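Local structure of putative dehydratase (Mesorhizobium loti, 2POZ) at residues L13-L18 / G342-L347; R121-A126 / Y357-N362; L156-L161 / L202-S207; C228-P233 / E247-P252. The protein is of unknown function but belongs to the mandelate racemase/muconate lactonizing enzyme family and probably acts as a lyase, perhaps a dehydratase. All coordinates share one frame; numbering follows the deposited sequence.

Contact 1 of 4, residues L13-L18 / G342-L347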
# COMPACT_ATOMS: atom_id res chain seq x y z
N LEU A 13 20.12 8.87 -43.30
CA LEU A 13 19.58 8.38 -44.56
C LEU A 13 18.16 8.77 -44.91
O LEU A 13 17.36 9.18 -44.06
CB LEU A 13 19.64 6.85 -44.60
CG LEU A 13 20.95 6.12 -44.94
CD1 LEU A 13 22.00 6.41 -43.90
CD2 LEU A 13 20.67 4.62 -45.01
N LYS A 14 17.87 8.65 -46.20
CA LYS A 14 16.54 8.86 -46.74
C LYS A 14 16.39 7.48 -47.34
O LYS A 14 17.02 7.17 -48.35
CB LYS A 14 16.52 9.92 -47.84
CG LYS A 14 15.11 10.14 -48.42
CD LYS A 14 15.08 11.16 -49.54
CE LYS A 14 15.57 10.58 -50.85
NZ LYS A 14 15.31 11.49 -52.00
N SER A 15 15.59 6.64 -46.70
CA SER A 15 15.41 5.28 -47.20
C SER A 15 13.93 4.95 -47.23
O SER A 15 13.38 4.41 -46.27
CB SER A 15 16.15 4.29 -46.30
OG SER A 15 16.10 2.98 -46.82
N GLY A 16 13.28 5.29 -48.34
CA GLY A 16 11.85 5.04 -48.45
C GLY A 16 11.13 5.92 -47.45
O GLY A 16 11.42 7.11 -47.35
N ARG A 17 10.20 5.35 -46.70
CA ARG A 17 9.43 6.10 -45.72
C ARG A 17 10.20 6.35 -44.42
O ARG A 17 9.72 7.07 -43.55
CB ARG A 17 8.12 5.37 -45.40
CG ARG A 17 8.29 4.12 -44.52
CD ARG A 17 7.01 3.28 -44.52
NE ARG A 17 6.86 2.53 -45.77
CZ ARG A 17 5.72 2.01 -46.21
NH1 ARG A 17 4.60 2.15 -45.52
NH2 ARG A 17 5.71 1.32 -47.35
N LEU A 18 11.39 5.77 -44.29
CA LEU A 18 12.18 5.93 -43.07
C LEU A 18 13.40 6.84 -43.24
O LEU A 18 13.84 7.11 -44.36
CB LEU A 18 12.68 4.57 -42.57
CG LEU A 18 11.67 3.44 -42.32
CD1 LEU A 18 12.42 2.18 -41.90
CD2 LEU A 18 10.67 3.86 -41.25
N GLY A 342 13.40 4.26 -53.41
CA GLY A 342 14.49 4.88 -52.68
C GLY A 342 14.99 4.11 -51.48
O GLY A 342 15.82 4.63 -50.73
N TYR A 343 14.50 2.89 -51.26
CA TYR A 343 14.98 2.09 -50.14
C TYR A 343 16.49 1.94 -50.31
O TYR A 343 16.97 1.67 -51.41
CB TYR A 343 14.34 0.70 -50.13
CG TYR A 343 15.07 -0.28 -49.23
CD1 TYR A 343 15.00 -0.18 -47.84
CD2 TYR A 343 15.86 -1.30 -49.78
CE1 TYR A 343 15.70 -1.06 -47.01
CE2 TYR A 343 16.57 -2.18 -48.96
CZ TYR A 343 16.49 -2.06 -47.58
OH TYR A 343 17.19 -2.93 -46.78
N VAL A 344 17.23 2.09 -49.22
CA VAL A 344 18.67 1.97 -49.25
C VAL A 344 19.18 0.77 -48.46
O VAL A 344 19.02 0.72 -47.24
CB VAL A 344 19.36 3.24 -48.70
CG1 VAL A 344 20.88 3.04 -48.65
CG2 VAL A 344 19.00 4.44 -49.56
N GLU A 345 19.78 -0.19 -49.15
CA GLU A 345 20.34 -1.36 -48.48
C GLU A 345 21.70 -0.94 -47.90
O GLU A 345 22.62 -0.60 -48.65
CB GLU A 345 20.53 -2.50 -49.47
CG GLU A 345 21.10 -3.76 -48.83
CD GLU A 345 20.30 -4.20 -47.62
OE1 GLU A 345 19.12 -4.57 -47.79
OE2 GLU A 345 20.85 -4.16 -46.49
N VAL A 346 21.82 -0.95 -46.58
CA VAL A 346 23.06 -0.54 -45.93
C VAL A 346 24.04 -1.69 -45.70
O VAL A 346 25.20 -1.47 -45.40
CB VAL A 346 22.78 0.13 -44.55
CG1 VAL A 346 21.83 1.31 -44.73
CG2 VAL A 346 22.19 -0.89 -43.59
N LEU A 347 23.57 -2.93 -45.86
CA LEU A 347 24.46 -4.06 -45.63
C LEU A 347 24.80 -4.83 -46.89
O LEU A 347 23.98 -4.97 -47.80
CB LEU A 347 23.83 -5.03 -44.62
CG LEU A 347 23.59 -4.50 -43.21
CD1 LEU A 347 23.11 -5.64 -42.33
CD2 LEU A 347 24.88 -3.89 -42.66
O HOH W 1 17.16 6.75 -51.16
O HOH W 2 17.38 1.40 -44.89
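Ser-15 carries the polar side of this junction with Val-344, and its short side chain can be followed outward atom by atom. Ser-15 CB lies 4.1 Å from Val-344 CB. One bond further, Ser-15 OG stands anti to the backbone N (chi1 -174°) and accepts the amide of Val-344, N to OG 2.8 Å with a nearly straight N-H...O angle of 170°. The same OG shares a water with Val-344 O, and Ser-15 OG comes within 3.5 Å of Tyr-343 CD1, so the hydroxyl is gripped by an amide and a water, with the Tyr-343 ring lying close by. Ser-15 also opens a type II' beta turn that ends at Leu-18, with Gly-16 supplying the positive phi; the turn belongs to the link between strands 5-12 and 21-27 in the N-terminal part, which here meets chain following strand 331-333. Leu-13 CD2 packs against Val-346 CG1 (3.5 Å) and Val-344 CG1 (4.0 Å), and Leu-22 of strand 21-27 touches both Leu-13 and Val-346. The Tyr-343 OH donates to Glu-345 OE1 (2.7 Å), met from above the carboxylate plane, and Lys-338 is a second partner of the OH. An alanine in place of Tyr-343 would probably leave Glu-345 OE1 and Lys-338 without this mate and Ser-15 OG without the ring carbon packed on it. The other carboxylate oxygen, Glu-345 OE2, uses its anti lone pair for the amide of Leu-347.

Contact 2 of 4, residues R121-A126 / Y357-N362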
# COMPACT_ATOMS: atom_id res chain seq x y z
N ARG A 121 19.81 -20.26 -29.63
CA ARG A 121 19.02 -20.66 -30.80
C ARG A 121 19.71 -20.26 -32.11
O ARG A 121 20.44 -19.26 -32.16
CB ARG A 121 17.62 -20.02 -30.71
CG ARG A 121 17.65 -18.51 -30.46
CD ARG A 121 16.27 -17.95 -30.15
NE ARG A 121 15.79 -18.31 -28.82
CZ ARG A 121 16.18 -17.74 -27.68
NH1 ARG A 121 17.08 -16.76 -27.69
NH2 ARG A 121 15.66 -18.14 -26.53
N ASP A 122 19.49 -21.04 -33.16
CA ASP A 122 20.11 -20.76 -34.46
C ASP A 122 19.21 -19.95 -35.38
O ASP A 122 19.63 -19.54 -36.46
CB ASP A 122 20.50 -22.06 -35.17
CG ASP A 122 21.50 -22.88 -34.38
OD1 ASP A 122 22.56 -22.32 -34.00
OD2 ASP A 122 21.24 -24.07 -34.14
N ARG A 123 17.97 -19.73 -34.98
CA ARG A 123 17.03 -18.98 -35.79
C ARG A 123 15.88 -18.50 -34.93
O ARG A 123 15.63 -19.04 -33.85
CB ARG A 123 16.50 -19.85 -36.94
CG ARG A 123 15.64 -21.02 -36.49
CD ARG A 123 15.26 -21.92 -37.66
NE ARG A 123 14.01 -22.64 -37.40
CZ ARG A 123 13.85 -23.61 -36.50
NH1 ARG A 123 14.88 -24.00 -35.75
NH2 ARG A 123 12.66 -24.16 -36.33
N VAL A 124 15.18 -17.47 -35.39
CA VAL A 124 14.05 -16.93 -34.65
C VAL A 124 12.86 -16.71 -35.56
O VAL A 124 13.00 -16.31 -36.71
CB VAL A 124 14.38 -15.58 -33.99
CG1 VAL A 124 15.40 -15.77 -32.88
CG2 VAL A 124 14.89 -14.60 -35.05
N ARG A 125 11.68 -16.97 -35.01
CA ARG A 125 10.44 -16.77 -35.73
C ARG A 125 10.11 -15.28 -35.61
O ARG A 125 10.45 -14.64 -34.61
CB ARG A 125 9.34 -17.60 -35.10
CG ARG A 125 8.00 -17.48 -35.78
CD ARG A 125 6.98 -18.35 -35.09
NE ARG A 125 5.64 -18.02 -35.53
CZ ARG A 125 4.66 -17.66 -34.72
NH1 ARG A 125 4.88 -17.58 -33.41
NH2 ARG A 125 3.46 -17.38 -35.20
N ALA A 126 9.43 -14.73 -36.61
CA ALA A 126 9.08 -13.32 -36.57
C ALA A 126 7.64 -13.09 -36.95
O ALA A 126 7.03 -13.93 -37.59
CB ALA A 126 9.99 -12.53 -37.51
N TYR A 357 11.19 -16.55 -40.82
CA TYR A 357 12.25 -16.93 -39.90
C TYR A 357 13.57 -16.30 -40.31
O TYR A 357 13.88 -16.20 -41.49
CB TYR A 357 12.42 -18.45 -39.89
CG TYR A 357 11.42 -19.20 -39.05
CD1 TYR A 357 11.71 -19.55 -37.73
CD2 TYR A 357 10.19 -19.59 -39.58
CE1 TYR A 357 10.81 -20.27 -36.97
CE2 TYR A 357 9.27 -20.31 -38.81
CZ TYR A 357 9.59 -20.65 -37.51
OH TYR A 357 8.71 -21.35 -36.73
N PHE A 358 14.35 -15.87 -39.32
CA PHE A 358 15.66 -15.28 -39.56
C PHE A 358 16.73 -16.19 -38.98
O PHE A 358 16.63 -16.60 -37.82
CB PHE A 358 15.79 -13.92 -38.87
CG PHE A 358 15.27 -12.77 -39.67
CD1 PHE A 358 15.88 -12.42 -40.88
CD2 PHE A 358 14.20 -12.02 -39.22
CE1 PHE A 358 15.41 -11.32 -41.62
CE2 PHE A 358 13.72 -10.93 -39.95
CZ PHE A 358 14.33 -10.58 -41.15
N GLU A 359 17.75 -16.50 -39.77
CA GLU A 359 18.86 -17.32 -39.29
C GLU A 359 19.83 -16.40 -38.56
O GLU A 359 20.01 -15.25 -38.96
CB GLU A 359 19.58 -18.00 -40.46
CG GLU A 359 18.89 -19.24 -41.02
CD GLU A 359 18.94 -20.41 -40.05
OE1 GLU A 359 20.05 -20.79 -39.63
OE2 GLU A 359 17.86 -20.96 -39.72
N MSE A 360 20.45 -16.88 -37.49
CA MSE A 360 21.39 -16.05 -36.74
C MSE A 360 22.64 -15.83 -37.60
O MSE A 360 23.16 -16.77 -38.19
CB MSE A 360 21.80 -16.74 -35.43
CG MSE A 360 20.63 -17.14 -34.54
SE MSE A 360 19.49 -15.64 -34.07
CE MSE A 360 18.27 -15.72 -35.55
N PRO A 361 23.12 -14.58 -37.69
CA PRO A 361 24.32 -14.34 -38.50
C PRO A 361 25.53 -14.95 -37.81
O PRO A 361 25.54 -15.08 -36.58
CB PRO A 361 24.37 -12.82 -38.58
CG PRO A 361 23.87 -12.42 -37.24
CD PRO A 361 22.67 -13.34 -37.04
N ASN A 362 26.55 -15.32 -38.59
CA ASN A 362 27.76 -15.93 -38.05
C ASN A 362 29.03 -15.08 -38.13
O ASN A 362 30.06 -15.46 -37.57
CB ASN A 362 28.01 -17.27 -38.75
CG ASN A 362 27.04 -18.36 -38.31
OD1 ASN A 362 26.87 -19.37 -39.00
ND2 ASN A 362 26.41 -18.18 -37.15
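Phe-358 O accepts the amide of Val-124, N to O 3.0 Å, and also meets the alpha C-H of Arg-123 in a weaker CA-H...O contact, Arg-123 CA to Phe-358 O 3.2 Å. The return bond runs from Phe-358 N to Val-124 O, which makes Val-124 and Phe-358 a hydrogen-bonded antiparallel pair flanked by two non-hydrogen-bonded ones, Arg-123 with Glu-359 and Arg-125 with Tyr-357. Beyond the regular strand, Met-360 N extends the pairing to Asp-122 O (3.0 Å).

The two faces differ in chemistry. On that of Arg-125, the Tyr-357 ring crosses the Arg-125 side chain obliquely: Arg-125 CA sits over one face of the Tyr-357 ring, 4.1 Å from its centroid, in a CH-pi contact, and CB and CG follow toward the phenol end. An alanine in place of Tyr-357 would probably cost Arg-125 CA, CB and CG their aromatic neighbour, leaving Glu-201 to hold the far end of the chain. Glu-359 bends at chi2 (-69°), which turns CD back toward Arg-123; Glu-359 OE2 lies 3.3 Å from Arg-123 CB. Arg-123 NE stays 4.8 Å from Glu-359 OE2, so the opposite charges are near but not in contact. On the other face, Val-124 CG2 meets Phe-358 CB. Val-124 CG2 also lies 3.6 Å from Met-360 CE, the tip of a selenomethionine whose chain crosses the valine at about a right angle.

Strand 123-128 lies between 357-359 and 331-333, whose His-331 and His-333 meet the Phe-358 ring; Arg-125 forms a salt bridge with Glu-201, and helix 312-324 covers Val-124 and Met-360.

Contact 3 of 4, residues L156-L161 / L202-S207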
# COMPACT_ATOMS: atom_id res chain seq x y z
N LEU A 156 0.87 -11.68 -37.24
CA LEU A 156 0.79 -10.33 -37.80
C LEU A 156 0.45 -9.29 -36.73
O LEU A 156 -0.40 -9.53 -35.87
CB LEU A 156 -0.30 -10.27 -38.88
CG LEU A 156 -0.28 -11.28 -40.03
CD1 LEU A 156 -1.61 -11.18 -40.78
CD2 LEU A 156 0.89 -11.01 -40.96
N LYS A 157 1.11 -8.14 -36.79
CA LYS A 157 0.81 -7.06 -35.86
C LYS A 157 0.29 -5.88 -36.67
O LYS A 157 0.77 -5.62 -37.78
CB LYS A 157 2.04 -6.60 -35.07
CG LYS A 157 1.67 -5.57 -33.99
CD LYS A 157 2.81 -5.24 -33.03
CE LYS A 157 3.69 -4.11 -33.54
NZ LYS A 157 4.83 -3.86 -32.60
N PHE A 158 -0.70 -5.17 -36.13
CA PHE A 158 -1.24 -4.01 -36.84
C PHE A 158 -1.89 -3.00 -35.90
O PHE A 158 -2.30 -3.32 -34.79
CB PHE A 158 -2.25 -4.47 -37.91
CG PHE A 158 -3.42 -5.23 -37.37
CD1 PHE A 158 -4.69 -4.65 -37.33
CD2 PHE A 158 -3.27 -6.53 -36.90
CE1 PHE A 158 -5.79 -5.35 -36.84
CE2 PHE A 158 -4.37 -7.25 -36.41
CZ PHE A 158 -5.63 -6.66 -36.38
N TYR A 159 -1.94 -1.75 -36.37
CA TYR A 159 -2.51 -0.63 -35.64
C TYR A 159 -3.88 -0.39 -36.28
O TYR A 159 -3.97 0.03 -37.43
CB TYR A 159 -1.60 0.59 -35.83
CG TYR A 159 -2.09 1.88 -35.21
CD1 TYR A 159 -2.16 2.03 -33.82
CD2 TYR A 159 -2.47 2.96 -36.01
CE1 TYR A 159 -2.59 3.23 -33.24
CE2 TYR A 159 -2.90 4.16 -35.45
CZ TYR A 159 -2.95 4.29 -34.06
OH TYR A 159 -3.34 5.49 -33.51
N PRO A 160 -4.97 -0.67 -35.54
CA PRO A 160 -6.32 -0.49 -36.09
C PRO A 160 -7.00 0.85 -35.82
O PRO A 160 -8.16 1.03 -36.20
CB PRO A 160 -7.08 -1.62 -35.44
CG PRO A 160 -6.54 -1.56 -34.03
CD PRO A 160 -5.03 -1.37 -34.25
N LEU A 161 -6.29 1.78 -35.20
CA LEU A 161 -6.89 3.07 -34.86
C LEU A 161 -6.57 4.25 -35.78
O LEU A 161 -6.92 5.39 -35.46
CB LEU A 161 -6.52 3.43 -33.40
CG LEU A 161 -6.72 2.34 -32.33
CD1 LEU A 161 -6.28 2.88 -30.95
CD2 LEU A 161 -8.19 1.91 -32.30
N LEU A 202 -2.50 -12.88 -33.96
CA LEU A 202 -2.67 -11.47 -34.24
C LEU A 202 -2.28 -10.60 -33.04
O LEU A 202 -2.69 -10.86 -31.91
CB LEU A 202 -4.13 -11.18 -34.62
CG LEU A 202 -4.65 -11.92 -35.85
CD1 LEU A 202 -6.10 -11.52 -36.09
CD2 LEU A 202 -3.79 -11.59 -37.06
N MSE A 203 -1.47 -9.59 -33.30
CA MSE A 203 -1.07 -8.67 -32.25
C MSE A 203 -1.69 -7.32 -32.59
O MSE A 203 -1.60 -6.85 -33.73
CB MSE A 203 0.46 -8.53 -32.19
CG MSE A 203 1.20 -9.76 -31.67
SE MSE A 203 1.18 -11.29 -32.89
CE MSE A 203 2.54 -12.37 -32.02
N VAL A 204 -2.34 -6.70 -31.62
CA VAL A 204 -2.96 -5.41 -31.84
C VAL A 204 -2.18 -4.31 -31.12
O VAL A 204 -2.09 -4.29 -29.88
CB VAL A 204 -4.43 -5.42 -31.34
CG1 VAL A 204 -5.00 -4.02 -31.34
CG2 VAL A 204 -5.27 -6.31 -32.24
N ASP A 205 -1.61 -3.40 -31.90
CA ASP A 205 -0.86 -2.27 -31.35
C ASP A 205 -1.79 -1.06 -31.30
O ASP A 205 -2.34 -0.64 -32.33
CB ASP A 205 0.36 -1.98 -32.24
CG ASP A 205 1.10 -0.70 -31.84
OD1 ASP A 205 0.97 -0.26 -30.68
OD2 ASP A 205 1.82 -0.15 -32.69
N LEU A 206 -2.00 -0.52 -30.10
CA LEU A 206 -2.86 0.64 -29.93
C LEU A 206 -2.05 1.93 -29.92
O LEU A 206 -2.60 3.03 -30.00
CB LEU A 206 -3.68 0.51 -28.64
CG LEU A 206 -4.60 -0.72 -28.57
CD1 LEU A 206 -5.50 -0.63 -27.33
CD2 LEU A 206 -5.45 -0.80 -29.84
N SER A 207 -0.73 1.78 -29.84
CA SER A 207 0.20 2.92 -29.85
C SER A 207 -0.28 4.08 -28.98
O SER A 207 -0.25 5.22 -29.40
CB SER A 207 0.39 3.40 -31.30
OG SER A 207 1.55 4.20 -31.45
O HOH W 3 -2.73 5.85 -30.81
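Lys-157 and Met-203 cross at about a right angle on one face of a parallel strand pair, Lys-157 CG resting 3.7 Å from Met-203 CB. That CG stands anti to the backbone N (chi1 -173°); the chain then bends at chi3, with Lys-157 CD 4.2 Å from Asp-205 CB, and its NZ finds salt-bridge partners in Glu-231 and Glu-332. The opposite face is apolar. There the Phe-158 ring turns an edge to Leu-202 CB and sets its CZ 4.2 Å from Val-204 CG2, and helix 179-196 packs on this side through Val-192. Strands 155-158 and 201-205, with that helix between them in sequence, make a right-handed beta-alpha-beta crossover of the TIM-type barrel domain shared by this family. Three backbone bonds join them, from Met-203 N to Leu-156 O, Phe-158 N to Met-203 O and Asp-205 N to Phe-158 O. Past the strand ends the Tyr-159 ring lies edge-on to two carbonyls, CD1 at 3.1 Å from Asp-205 O and CE1 at 3.2 Å from Leu-206 O, while Leu-161 N stands over the ring centre. Tyr-159 OH is hydrogen-bonded to Val-172 N and to a water, and that water donates to Ser-207 O. Pro-160 CD packs on Val-204 CG1 (3.9 Å), the two side chains again roughly perpendicular. Asp-205 OD1 accepts Ser-207 N (2.8 Å) in an Asx turn, approached from above the carboxylate plane.

Contact 4 of 4, residues C228-P233 / E247-P252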
# COMPACT_ATOMS: atom_id res chain seq x y z
N CYS A 228 -3.34 -12.23 -29.53
CA CYS A 228 -2.14 -12.67 -28.83
C CYS A 228 -1.83 -11.64 -27.72
O CYS A 228 -1.70 -11.99 -26.55
CB CYS A 228 -0.98 -12.79 -29.82
SG CYS A 228 0.53 -13.50 -29.14
N PHE A 229 -1.69 -10.38 -28.11
CA PHE A 229 -1.47 -9.32 -27.14
C PHE A 229 -1.81 -7.94 -27.70
O PHE A 229 -1.91 -7.75 -28.92
CB PHE A 229 -0.02 -9.36 -26.59
CG PHE A 229 1.05 -9.01 -27.60
CD1 PHE A 229 1.20 -7.71 -28.08
CD2 PHE A 229 1.97 -9.97 -28.00
CE1 PHE A 229 2.25 -7.37 -28.93
CE2 PHE A 229 3.03 -9.65 -28.86
CZ PHE A 229 3.17 -8.34 -29.32
N VAL A 230 -2.02 -6.99 -26.80
CA VAL A 230 -2.31 -5.61 -27.17
C VAL A 230 -1.09 -4.81 -26.71
O VAL A 230 -0.65 -4.93 -25.56
CB VAL A 230 -3.61 -5.08 -26.49
CG1 VAL A 230 -3.43 -5.00 -24.98
CG2 VAL A 230 -3.96 -3.72 -27.05
N GLU A 231 -0.54 -4.00 -27.61
CA GLU A 231 0.64 -3.19 -27.32
C GLU A 231 0.29 -1.74 -26.96
O GLU A 231 -0.57 -1.12 -27.60
CB GLU A 231 1.57 -3.21 -28.53
CG GLU A 231 2.88 -2.47 -28.33
CD GLU A 231 3.76 -2.51 -29.57
OE1 GLU A 231 3.70 -3.52 -30.30
OE2 GLU A 231 4.51 -1.54 -29.81
N GLU A 232 0.98 -1.22 -25.95
CA GLU A 232 0.78 0.14 -25.47
C GLU A 232 -0.70 0.54 -25.45
O GLU A 232 -1.11 1.43 -26.18
CB GLU A 232 1.55 1.14 -26.35
CG GLU A 232 3.07 1.02 -26.27
CD GLU A 232 3.76 2.13 -27.06
OE1 GLU A 232 3.41 2.32 -28.24
OE2 GLU A 232 4.65 2.80 -26.49
N PRO A 233 -1.51 -0.10 -24.59
CA PRO A 233 -2.93 0.24 -24.52
C PRO A 233 -3.17 1.67 -24.04
O PRO A 233 -4.25 2.23 -24.22
CB PRO A 233 -3.49 -0.82 -23.57
CG PRO A 233 -2.34 -1.04 -22.63
CD PRO A 233 -1.16 -1.11 -23.58
N GLU A 247 -5.72 -4.93 -15.24
CA GLU A 247 -6.65 -5.59 -14.32
C GLU A 247 -8.07 -5.65 -14.87
O GLU A 247 -8.91 -6.38 -14.35
CB GLU A 247 -6.68 -4.85 -12.98
CG GLU A 247 -5.32 -4.60 -12.36
CD GLU A 247 -5.41 -3.79 -11.07
OE1 GLU A 247 -6.08 -2.74 -11.06
OE2 GLU A 247 -4.79 -4.21 -10.06
N GLN A 248 -8.34 -4.89 -15.92
CA GLN A 248 -9.69 -4.82 -16.47
C GLN A 248 -9.92 -5.47 -17.82
O GLN A 248 -11.07 -5.59 -18.25
CB GLN A 248 -10.14 -3.36 -16.53
CG GLN A 248 -10.33 -2.69 -15.18
CD GLN A 248 -11.50 -3.27 -14.40
OE1 GLN A 248 -12.56 -3.54 -14.98
NE2 GLN A 248 -11.32 -3.46 -13.10
N ILE A 249 -8.86 -5.88 -18.51
CA ILE A 249 -9.05 -6.50 -19.82
C ILE A 249 -8.56 -7.94 -19.83
O ILE A 249 -7.72 -8.33 -19.03
CB ILE A 249 -8.32 -5.72 -20.94
CG1 ILE A 249 -6.81 -5.86 -20.79
CG2 ILE A 249 -8.75 -4.26 -20.91
CD1 ILE A 249 -6.02 -5.25 -21.95
N PRO A 250 -9.09 -8.76 -20.76
CA PRO A 250 -8.71 -10.16 -20.86
C PRO A 250 -7.52 -10.44 -21.79
O PRO A 250 -7.20 -11.59 -22.06
CB PRO A 250 -9.99 -10.82 -21.36
CG PRO A 250 -10.48 -9.79 -22.35
CD PRO A 250 -10.25 -8.46 -21.63
N LEU A 251 -6.87 -9.38 -22.27
CA LEU A 251 -5.75 -9.55 -23.19
C LEU A 251 -4.39 -9.29 -22.55
O LEU A 251 -4.27 -8.42 -21.70
CB LEU A 251 -5.90 -8.59 -24.37
CG LEU A 251 -7.30 -8.42 -24.96
CD1 LEU A 251 -7.28 -7.31 -26.01
CD2 LEU A 251 -7.75 -9.73 -25.55
N PRO A 252 -3.37 -10.06 -22.94
CA PRO A 252 -2.03 -9.85 -22.38
C PRO A 252 -1.54 -8.50 -22.93
O PRO A 252 -1.88 -8.12 -24.05
CB PRO A 252 -1.23 -11.01 -22.96
CG PRO A 252 -2.25 -12.08 -23.13
CD PRO A 252 -3.42 -11.32 -23.70
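Val-230 N donates to Pro-252 O, and this is the one conventional hydrogen bond across the contact: 3.0 Å from N to O, with an N-H...O angle of 167°. One weaker CA-H...O contact accompanies it: Phe-229 CA lies 3.3 Å from Pro-252 O. Cys-228 O packs against the proline ring, nearest to Pro-252 CD at 3.4 Å. Cys-228 O also receives a weak hydrogen bond from Arg-217 of a neighbouring subunit.

The remaining interactions are apolar. Val-230 places CG1 between its backbone N and carbonyl carbon (chi1 66°), where Val-230 CG1 meets Ile-249 CD1 at 4.0 Å, the two side chains crossing obliquely. Leu-251 CD1 stands 4.3 Å from Val-230 CB, and Phe-229 CB touches Pro-252 CB (4.2 Å) while the end of the phenylalanine leads away. Behind Ile-249 and Leu-251 lies helix 212-222, whose Cys-219 touches both.

These residues belong to the beta-alpha-beta unit formed by strand 227-231, helix 239-248 and strand 253-255, at the point where the chain leaves the helix and comes back to the sheet. Because a proline has no amide hydrogen, the Pro-252 backbone can only accept at this step; Cys-228 O, with no amide to accept from at Pro-252, lies against the ring carbons and takes its weak bond from the neighbouring subunit, and regular strand pairing, with Val-230 bonded to Ala-254, is taken up just beyond it.

Contacts 3 and 4 are close neighbours, their centres 11 Å apart, and follow one another along the chain: both reach the parallel sheet of the barrel, where strands 201-205 and 227-231 lie side by side. They touch through packing of Met-203 on Phe-229 and of Leu-206 on Val-230. Contacts 1 and 2 span far longer stretches of chain and interleave, since their segments alternate; their centres lie 23 Å apart. Both bring chain that follows strand 331-333 back onto earlier parts. Thus short-range crossovers build the barrel wall, while contact 1 ties late chain to the N-terminal part and contact 2 pairs strands of a separate mixed sheet.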